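Local coordinates for protein transcriptional regulator, LacI family (Lactobacillus brevis, PDB 3JY6) that probably acts as a DNA-binding transcription factor of the LacI family, recognising regulatory DNA and controlling transcription of its target genes, at residues 43-46 with 51-54; 141-146 with 151-156; 161-166 with 189-194; 248-251 with 255-258. All coordinates share one frame; numbering follows the deposited sequence.

Contact 1. Residues 43-46 with 51-54; sequences FDAN and REKT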
# COMPACT_ATOMS: atom_id res chain seq x y z
N PHE A 43 -3.78 -3.31 12.57
CA PHE A 43 -2.72 -4.18 13.06
C PHE A 43 -2.20 -4.95 11.85
O PHE A 43 -2.99 -5.41 11.02
CB PHE A 43 -3.26 -5.17 14.10
CG PHE A 43 -3.61 -4.54 15.43
CD1 PHE A 43 -2.67 -4.47 16.45
CD2 PHE A 43 -4.88 -4.01 15.65
CE1 PHE A 43 -2.98 -3.86 17.67
CE2 PHE A 43 -5.20 -3.40 16.86
CZ PHE A 43 -4.24 -3.32 17.87
N ASP A 44 -0.88 -5.10 11.77
CA ASP A 44 -0.23 -5.79 10.67
C ASP A 44 0.31 -7.17 11.10
O ASP A 44 1.26 -7.27 11.87
CB ASP A 44 0.90 -4.89 10.14
CG ASP A 44 1.77 -5.55 9.09
OD1 ASP A 44 1.24 -6.32 8.25
OD2 ASP A 44 2.99 -5.27 9.10
N ALA A 45 -0.30 -8.24 10.59
CA ALA A 45 0.15 -9.59 10.91
C ALA A 45 1.51 -9.86 10.26
O ALA A 45 2.24 -10.78 10.65
CB ALA A 45 -0.88 -10.61 10.46
N ASN A 46 1.85 -9.04 9.26
CA ASN A 46 3.14 -9.15 8.58
C ASN A 46 3.45 -10.57 8.11
O ASN A 46 4.58 -11.04 8.17
CB ASN A 46 4.23 -8.63 9.53
CG ASN A 46 5.53 -8.27 8.82
OD1 ASN A 46 5.55 -7.99 7.62
ND2 ASN A 46 6.62 -8.25 9.58
N ARG A 51 3.20 -13.73 14.90
CA ARG A 51 3.08 -12.30 15.12
C ARG A 51 1.61 -12.02 15.44
O ARG A 51 1.28 -11.30 16.38
CB ARG A 51 3.51 -11.54 13.87
CG ARG A 51 3.38 -10.02 13.97
CD ARG A 51 4.12 -9.45 15.18
NE ARG A 51 3.98 -8.00 15.23
CZ ARG A 51 4.30 -7.25 16.29
NH1 ARG A 51 4.77 -7.82 17.40
NH2 ARG A 51 4.13 -5.93 16.24
N GLU A 52 0.74 -12.63 14.65
CA GLU A 52 -0.69 -12.46 14.82
C GLU A 52 -1.15 -12.82 16.25
O GLU A 52 -1.97 -12.11 16.83
CB GLU A 52 -1.42 -13.32 13.79
CG GLU A 52 -2.91 -13.23 13.85
CD GLU A 52 -3.58 -13.66 12.54
OE1 GLU A 52 -4.82 -13.74 12.51
OE2 GLU A 52 -2.86 -13.92 11.55
N LYS A 53 -0.61 -13.90 16.80
CA LYS A 53 -0.99 -14.35 18.14
C LYS A 53 -0.66 -13.31 19.21
O LYS A 53 -1.45 -13.08 20.13
CB LYS A 53 -0.31 -15.67 18.50
CG LYS A 53 -0.96 -16.89 17.89
CD LYS A 53 -0.11 -18.12 18.12
CE LYS A 53 -0.77 -19.35 17.55
NZ LYS A 53 -2.08 -19.56 18.22
N THR A 54 0.50 -12.68 19.09
CA THR A 54 0.84 -11.68 20.09
C THR A 54 -0.03 -10.45 19.89
O THR A 54 -0.35 -9.77 20.86
CB THR A 54 2.34 -11.31 20.08
OG1 THR A 54 2.52 -9.99 19.57
CG2 THR A 54 3.14 -12.33 19.29
O HOH W 1 3.15 -6.09 13.05
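Ala45 and Arg51 meet where strand 39-44 of the six-stranded parallel sheet gives way to helix 49-60, a strand-turn-helix step of the periplasmic-binding-protein fold. The first shell is mostly backbone against side chain: the carbonyl oxygen of Ala45 lies 3.5 Å from Arg51 CB, and Arg51 CG is 4.1 Å from Asp44 O. With CG anti to the backbone N (chi1 178°) and a bend at chi2 (54°), the arginine chain passes the carbonyl oxygens at the end of the strand. The Ala45 methyl packs against the carboxylate of the next helix residue, Glu52, with CB 4.0 Å from OE2. That carboxylate is fixed from outside the two segments, OE1 by the hydroxyl of Ser73 and OE2 by the backbone N of Phe72. Further out, Asp44 is steadied by the backbone N of Ile17 at OD1 and by a salt bridge from OD2 to Lys27 of the second subunit, which places this strand end at the dimer interface. Arg51 has a long, weak ion pair there with Glu34 of the second subunit. One ordered water joins the backbone of Asp44 to the side chain of Arg51: it donates to Asp44 O and accepts from Arg51 NE at 3.0 Å, lying in the plane of the guanidinium at its edge.

Contact 2. Residues 141-146 with 151-156; sequences ERYRGI and QDVDVL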
# COMPACT_ATOMS: atom_id res chain seq x y z
N GLU A 141 -9.75 -21.92 -4.47
CA GLU A 141 -11.05 -21.72 -5.10
C GLU A 141 -10.93 -21.00 -6.44
O GLU A 141 -11.64 -21.32 -7.38
CB GLU A 141 -11.96 -20.93 -4.16
CG GLU A 141 -12.62 -21.74 -3.05
CD GLU A 141 -13.63 -22.75 -3.58
OE1 GLU A 141 -13.28 -23.95 -3.69
OE2 GLU A 141 -14.77 -22.35 -3.91
N ARG A 142 -10.05 -20.01 -6.51
CA ARG A 142 -9.87 -19.26 -7.75
C ARG A 142 -9.23 -20.17 -8.80
O ARG A 142 -9.51 -20.06 -10.00
CB ARG A 142 -8.99 -18.03 -7.49
CG ARG A 142 -9.62 -17.05 -6.49
CD ARG A 142 -8.66 -15.91 -6.13
NE ARG A 142 -9.24 -15.05 -5.10
CZ ARG A 142 -8.65 -13.98 -4.56
NH1 ARG A 142 -7.42 -13.60 -4.94
NH2 ARG A 142 -9.30 -13.27 -3.65
N TYR A 143 -8.39 -21.08 -8.34
CA TYR A 143 -7.73 -22.02 -9.25
C TYR A 143 -8.78 -23.03 -9.70
O TYR A 143 -8.79 -23.45 -10.86
CB TYR A 143 -6.59 -22.73 -8.53
CG TYR A 143 -5.91 -23.80 -9.36
CD1 TYR A 143 -5.35 -23.51 -10.60
CD2 TYR A 143 -5.82 -25.11 -8.90
CE1 TYR A 143 -4.72 -24.49 -11.36
CE2 TYR A 143 -5.19 -26.10 -9.64
CZ TYR A 143 -4.64 -25.79 -10.87
OH TYR A 143 -4.04 -26.78 -11.62
N ARG A 144 -9.66 -23.39 -8.77
CA ARG A 144 -10.73 -24.34 -9.02
C ARG A 144 -11.70 -23.75 -10.05
O ARG A 144 -12.29 -24.47 -10.85
CB ARG A 144 -11.47 -24.65 -7.71
CG ARG A 144 -12.59 -25.66 -7.83
CD ARG A 144 -13.43 -25.68 -6.56
NE ARG A 144 -14.84 -25.85 -6.89
CZ ARG A 144 -15.82 -25.14 -6.34
NH1 ARG A 144 -15.55 -24.22 -5.42
NH2 ARG A 144 -17.08 -25.35 -6.72
N GLY A 145 -11.85 -22.43 -10.02
CA GLY A 145 -12.73 -21.77 -10.95
C GLY A 145 -12.15 -21.75 -12.36
O GLY A 145 -12.88 -21.87 -13.34
N ILE A 146 -10.83 -21.59 -12.46
CA ILE A 146 -10.17 -21.55 -13.76
C ILE A 146 -10.28 -22.90 -14.47
O ILE A 146 -10.77 -22.97 -15.61
CB ILE A 146 -8.69 -21.13 -13.62
CG1 ILE A 146 -8.61 -19.66 -13.17
CG2 ILE A 146 -7.95 -21.32 -14.94
CD1 ILE A 146 -7.21 -19.18 -12.84
N GLN A 151 -9.28 -25.62 -20.84
CA GLN A 151 -8.68 -26.91 -21.16
C GLN A 151 -7.22 -26.96 -20.75
O GLN A 151 -6.84 -27.62 -19.78
CB GLN A 151 -8.81 -27.18 -22.67
N ASP A 152 -6.40 -26.25 -21.53
CA ASP A 152 -4.97 -26.18 -21.31
C ASP A 152 -4.70 -25.20 -20.18
O ASP A 152 -4.80 -23.99 -20.38
CB ASP A 152 -4.28 -25.71 -22.59
CG ASP A 152 -2.77 -25.83 -22.53
OD1 ASP A 152 -2.25 -26.21 -21.46
OD2 ASP A 152 -2.11 -25.55 -23.55
N VAL A 153 -4.36 -25.73 -19.01
CA VAL A 153 -4.06 -24.90 -17.84
C VAL A 153 -2.78 -25.37 -17.18
O VAL A 153 -2.66 -26.53 -16.81
CB VAL A 153 -5.20 -24.96 -16.80
CG1 VAL A 153 -4.85 -24.10 -15.60
CG2 VAL A 153 -6.50 -24.51 -17.42
N ASP A 154 -1.82 -24.46 -17.05
CA ASP A 154 -0.55 -24.77 -16.41
C ASP A 154 -0.48 -23.90 -15.17
O ASP A 154 -1.04 -22.81 -15.14
CB ASP A 154 0.60 -24.45 -17.35
CG ASP A 154 0.63 -25.37 -18.56
OD1 ASP A 154 0.67 -26.61 -18.36
OD2 ASP A 154 0.62 -24.86 -19.70
N VAL A 155 0.20 -24.37 -14.13
CA VAL A 155 0.28 -23.60 -12.90
C VAL A 155 1.70 -23.34 -12.42
O VAL A 155 2.55 -24.22 -12.46
CB VAL A 155 -0.51 -24.29 -11.77
CG1 VAL A 155 0.05 -25.66 -11.50
CG2 VAL A 155 -0.48 -23.45 -10.50
N LEU A 156 1.95 -22.11 -11.98
CA LEU A 156 3.26 -21.72 -11.48
C LEU A 156 3.15 -21.18 -10.06
O LEU A 156 2.83 -20.00 -9.84
CB LEU A 156 3.92 -20.68 -12.38
CG LEU A 156 5.19 -20.01 -11.83
CD1 LEU A 156 6.14 -21.04 -11.24
CD2 LEU A 156 5.87 -19.23 -12.94
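The beta-alpha-beta unit of strand 125-131, helix 137-147 and strand 152-158 is closed here by Tyr143 and Ile146 of the helix packing on Val153 and Val155 of an outermost strand of the four-stranded parallel sheet. Helix and strand run nearly antiparallel, at 158°, and their axes come within 10.7 Å, a separation bridged by side chains alone. Tyr143 leaves the helix with CG anti to the backbone N (chi1 176°), which carries its ring across to the strand. Its CE1 makes the closest approaches, 4.2 Å from Val155 CB and 4.3 Å from Val153 CG1, and both valines approach the ring obliquely. One turn further on, Ile146 uses its shorter branch, with CG2 lying 4.2 Å from that same Val153 CG1. The Val153 methyl is thus shared by an aromatic and an aliphatic neighbour. Val128 of strand 125-131 packs beside Val153, and Val126 of that strand touches Ile146, continuing the apolar layer over the sheet. The strand itself is held to 125-131 by backbone hydrogen bonds from Asp152, Asp154 and Leu156. No hydrogen bond joins the two segments. Cohesion across this interface therefore rests on dispersion and on the burial of carbon surface, forces that depend on complementary shape and impose little directional demand on the groups that meet.

Contact 3. Residues 161-166 with 189-194; sequences SSYNHS and KERWLL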
# COMPACT_ATOMS: atom_id res chain seq x y z
N SER A 161 7.67 -17.12 0.91
CA SER A 161 8.77 -17.18 1.88
C SER A 161 10.15 -17.13 1.24
O SER A 161 11.03 -16.41 1.71
CB SER A 161 8.67 -18.46 2.71
OG SER A 161 8.75 -19.61 1.88
N SER A 162 10.34 -17.89 0.17
CA SER A 162 11.63 -17.93 -0.49
C SER A 162 11.49 -18.22 -1.97
O SER A 162 11.33 -19.37 -2.38
CB SER A 162 12.51 -19.01 0.15
OG SER A 162 12.00 -20.30 -0.13
N TYR A 163 11.56 -17.17 -2.77
CA TYR A 163 11.47 -17.29 -4.22
C TYR A 163 12.46 -16.33 -4.83
O TYR A 163 12.80 -15.32 -4.21
CB TYR A 163 10.05 -16.95 -4.72
CG TYR A 163 9.68 -15.48 -4.61
CD1 TYR A 163 9.17 -14.95 -3.43
CD2 TYR A 163 9.85 -14.62 -5.70
CE1 TYR A 163 8.82 -13.60 -3.33
CE2 TYR A 163 9.51 -13.26 -5.61
CZ TYR A 163 9.00 -12.76 -4.43
OH TYR A 163 8.65 -11.43 -4.35
N ASN A 164 12.94 -16.63 -6.03
CA ASN A 164 13.88 -15.73 -6.69
C ASN A 164 13.11 -15.05 -7.81
O ASN A 164 12.25 -15.67 -8.44
CB ASN A 164 15.05 -16.52 -7.28
CG ASN A 164 16.14 -15.62 -7.80
OD1 ASN A 164 16.83 -14.97 -7.03
ND2 ASN A 164 16.29 -15.57 -9.12
N HIS A 165 13.41 -13.77 -8.06
CA HIS A 165 12.71 -13.04 -9.11
C HIS A 165 12.90 -13.62 -10.50
O HIS A 165 11.93 -14.09 -11.11
CB HIS A 165 13.14 -11.57 -9.15
CG HIS A 165 12.48 -10.79 -10.24
ND1 HIS A 165 11.13 -10.51 -10.25
CD2 HIS A 165 12.98 -10.25 -11.38
CE1 HIS A 165 10.83 -9.84 -11.35
NE2 HIS A 165 11.93 -9.67 -12.05
N SER A 166 14.13 -13.59 -11.01
CA SER A 166 14.40 -14.09 -12.36
C SER A 166 14.07 -15.57 -12.50
O SER A 166 13.82 -16.05 -13.60
CB SER A 166 15.85 -13.83 -12.76
OG SER A 166 16.74 -14.64 -12.01
N LYS A 189 -3.02 -13.42 -7.35
CA LYS A 189 -2.77 -12.42 -6.32
C LYS A 189 -2.18 -11.17 -6.94
O LYS A 189 -1.36 -11.24 -7.86
CB LYS A 189 -1.82 -12.98 -5.25
CG LYS A 189 -1.70 -12.11 -4.00
CD LYS A 189 -0.77 -12.71 -2.95
CE LYS A 189 -0.71 -11.82 -1.69
NZ LYS A 189 0.18 -12.38 -0.62
N GLU A 190 -2.58 -10.02 -6.43
CA GLU A 190 -2.12 -8.74 -6.95
C GLU A 190 -0.59 -8.57 -7.06
O GLU A 190 -0.09 -8.12 -8.10
CB GLU A 190 -2.74 -7.61 -6.10
CG GLU A 190 -2.41 -6.21 -6.59
CD GLU A 190 -3.54 -5.21 -6.34
OE1 GLU A 190 -4.07 -5.13 -5.21
OE2 GLU A 190 -3.89 -4.48 -7.29
N ARG A 191 0.15 -8.94 -6.02
CA ARG A 191 1.60 -8.77 -6.03
C ARG A 191 2.30 -9.42 -7.22
O ARG A 191 3.22 -8.84 -7.79
CB ARG A 191 2.21 -9.31 -4.74
CG ARG A 191 1.88 -10.75 -4.44
CD ARG A 191 2.45 -11.15 -3.08
NE ARG A 191 3.91 -11.06 -3.07
CZ ARG A 191 4.67 -11.32 -2.02
NH1 ARG A 191 4.12 -11.69 -0.87
NH2 ARG A 191 5.99 -11.21 -2.11
N TRP A 192 1.87 -10.62 -7.59
CA TRP A 192 2.47 -11.33 -8.71
C TRP A 192 2.21 -10.60 -10.02
O TRP A 192 3.08 -10.54 -10.89
CB TRP A 192 1.93 -12.75 -8.76
CG TRP A 192 2.23 -13.55 -7.50
CD1 TRP A 192 1.41 -14.44 -6.88
CD2 TRP A 192 3.43 -13.50 -6.72
NE1 TRP A 192 2.02 -14.94 -5.74
CE2 TRP A 192 3.27 -14.39 -5.63
CE3 TRP A 192 4.64 -12.80 -6.84
CZ2 TRP A 192 4.26 -14.58 -4.66
CZ3 TRP A 192 5.63 -12.99 -5.86
CH2 TRP A 192 5.43 -13.88 -4.79
N LEU A 193 1.01 -10.03 -10.17
CA LEU A 193 0.68 -9.30 -11.38
C LEU A 193 1.55 -8.05 -11.44
O LEU A 193 2.08 -7.70 -12.50
CB LEU A 193 -0.82 -8.94 -11.38
CG LEU A 193 -1.46 -8.38 -12.66
CD1 LEU A 193 -2.94 -8.73 -12.67
CD2 LEU A 193 -1.26 -6.87 -12.74
N LEU A 194 1.74 -7.40 -10.29
CA LEU A 194 2.53 -6.18 -10.22
C LEU A 194 4.02 -6.41 -10.39
O LEU A 194 4.71 -5.57 -10.94
CB LEU A 194 2.30 -5.46 -8.88
CG LEU A 194 0.87 -5.05 -8.49
CD1 LEU A 194 0.86 -4.56 -7.06
CD2 LEU A 194 0.36 -3.98 -9.43
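Tyr163 reaches Trp192 and Arg191 from the loop that leads into helix 165-177, and it is the residue of 161-166 that makes the contact. Its CG sits between the backbone N and the carbonyl carbon (chi1 70°), a setting that aims the ring at helix 190-196. There it receives the rim of the Trp192 indole in a T-shaped (edge-to-face) pair: the planes stand at 88°, and the centroids of the tyrosine ring and the six-membered indole ring are 5.1 Å apart. The indole carbons at the edge do the work, Trp192 CZ3 lying 3.7 Å from Tyr163 CZ and Trp192 CH2 3.7 Å from Tyr163 CE1. The tyrosine hydroxyl receives a weak, bent hydrogen bond from Arg191 NH2, 3.5 Å to OH, while its stronger partner is Glu195. Arg191 in turn passes over the indole, its CG 3.9 Å above the plane and close to the ring centre, before its guanidinium pairs with Glu160. A leucine at Tyr163 would probably cost the indole edge its aromatic face and leave Glu195 without this hydroxyl partner. Next in sequence, Asn164 stands at the N-cap position of helix 165-177, and His165 opens that helix, its ND1 bonded to Glu195. Behind the aromatic pair lies the four-stranded sheet: both rings touch Val158 of strand 152-158, Trp192 also packs on Leu129 of strand 125-131, and its NE1 is hydrogen-bonded to Ser131.

Contact 4. Residues 248-251 with 255-258; sequences LRQL and KVAP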
# COMPACT_ATOMS: atom_id res chain seq x y z
N LEU A 248 -20.99 -3.26 13.54
CA LEU A 248 -21.86 -2.32 14.23
C LEU A 248 -23.16 -3.01 14.66
O LEU A 248 -23.76 -2.63 15.66
CB LEU A 248 -22.17 -1.13 13.33
CG LEU A 248 -20.97 -0.24 13.00
CD1 LEU A 248 -21.43 0.91 12.12
CD2 LEU A 248 -20.35 0.30 14.28
N ARG A 249 -23.60 -4.00 13.89
CA ARG A 249 -24.82 -4.73 14.23
C ARG A 249 -24.56 -5.59 15.46
O ARG A 249 -25.43 -5.75 16.31
CB ARG A 249 -25.28 -5.59 13.05
CG ARG A 249 -26.01 -4.82 11.96
CD ARG A 249 -26.22 -5.67 10.73
NE ARG A 249 -27.00 -6.89 11.01
CZ ARG A 249 -27.03 -7.94 10.20
NH1 ARG A 249 -26.33 -7.92 9.07
NH2 ARG A 249 -27.75 -9.01 10.50
N GLN A 250 -23.36 -6.15 15.56
CA GLN A 250 -23.02 -6.98 16.72
C GLN A 250 -22.85 -6.07 17.95
O GLN A 250 -23.28 -6.43 19.04
CB GLN A 250 -21.72 -7.77 16.48
CG GLN A 250 -21.72 -8.73 15.27
CD GLN A 250 -20.32 -9.31 14.97
OE1 GLN A 250 -19.36 -8.56 14.81
NE2 GLN A 250 -20.21 -10.62 14.91
N LEU A 251 -22.24 -4.90 17.75
CA LEU A 251 -22.01 -3.93 18.83
C LEU A 251 -23.32 -3.36 19.36
O LEU A 251 -23.39 -2.92 20.51
CB LEU A 251 -21.14 -2.78 18.33
CG LEU A 251 -19.66 -3.11 18.09
CD1 LEU A 251 -18.98 -1.95 17.36
CD2 LEU A 251 -18.98 -3.40 19.42
N LYS A 255 -27.85 -10.52 17.59
CA LYS A 255 -27.23 -11.83 17.51
C LYS A 255 -27.16 -12.14 16.02
O LYS A 255 -28.06 -12.75 15.45
CB LYS A 255 -28.06 -12.89 18.25
CG LYS A 255 -28.37 -12.54 19.71
CD LYS A 255 -27.14 -12.09 20.52
CE LYS A 255 -26.11 -13.21 20.68
NZ LYS A 255 -24.87 -12.73 21.37
N VAL A 256 -26.09 -11.67 15.38
CA VAL A 256 -25.90 -11.86 13.95
C VAL A 256 -25.48 -13.29 13.61
O VAL A 256 -24.41 -13.74 14.01
CB VAL A 256 -24.82 -10.90 13.40
CG1 VAL A 256 -24.76 -10.99 11.88
CG2 VAL A 256 -25.13 -9.47 13.85
N ALA A 257 -26.33 -13.99 12.86
CA ALA A 257 -26.05 -15.37 12.46
C ALA A 257 -24.68 -15.47 11.77
O ALA A 257 -24.31 -14.60 10.99
CB ALA A 257 -27.15 -15.86 11.53
N PRO A 258 -23.93 -16.55 12.04
CA PRO A 258 -22.62 -16.71 11.41
C PRO A 258 -22.66 -17.19 9.96
O PRO A 258 -22.21 -18.29 9.65
CB PRO A 258 -21.94 -17.71 12.32
CG PRO A 258 -23.10 -18.64 12.67
CD PRO A 258 -24.23 -17.67 12.96
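Val256 folds back onto Arg249 and Gln250 in a helix-to-strand connection, the loop that carries the chain from the end of helix 236-251 to strand 260-262 at the edge of the six-stranded parallel sheet. Lys255, first in the loop segment, directs its CB away from the helix and brings the chain round to the residue that makes the contact. Val256 then points its side chain at the helix, and its two methyls divide the work. CG2, anti to the carbonyl carbon, reaches the helix surface, where it meets Gln250 CG at 3.8 Å and Arg249 CB at 4.0 Å. CG1, anti to the backbone N (chi1 -173°), lies over one face of the arginine's guanidinium. Both helix side chains cross the valine at about a right angle. Their polar ends are engaged elsewhere: Arg249 NH2 forms a salt bridge with Glu254, and Gln250 NE2 is hydrogen-bonded to the backbone O of Val88. Cut back to an alanine, Val256 is likely to leave a gap against Gln250 CG and the guanidinium face without its methyl. Ala257 and Pro258 turn their side chains from the helix as the chain moves on towards the strand. At the guanidinium, Val256 CG1 stands 3.8 Å from the plane, displaced from the centre towards Arg249 NH2.

How the contacts relate
The four contacts follow one another along the chain without interleaving, and sample both halves of a two-lobed periplasmic-binding-protein fold. Contacts 1 and 4 belong to the lobe built on the six-stranded parallel sheet, near its two outermost strands, 39-44 and 260-262; their centres are 25 Å apart. Contacts 2 and 3 belong to the lobe built on the four-stranded sheet, contact 2 using its strand 152-158 and contact 3 packing against it, with centres 18 Å and nearest atoms about 5 Å apart; the strand is followed, after a loop, by helix 165-177. Contacts 1 and 3 touch the second subunit, so local packing in each lobe adjoins the dimer interface, while 2 and 4 remain within one chain.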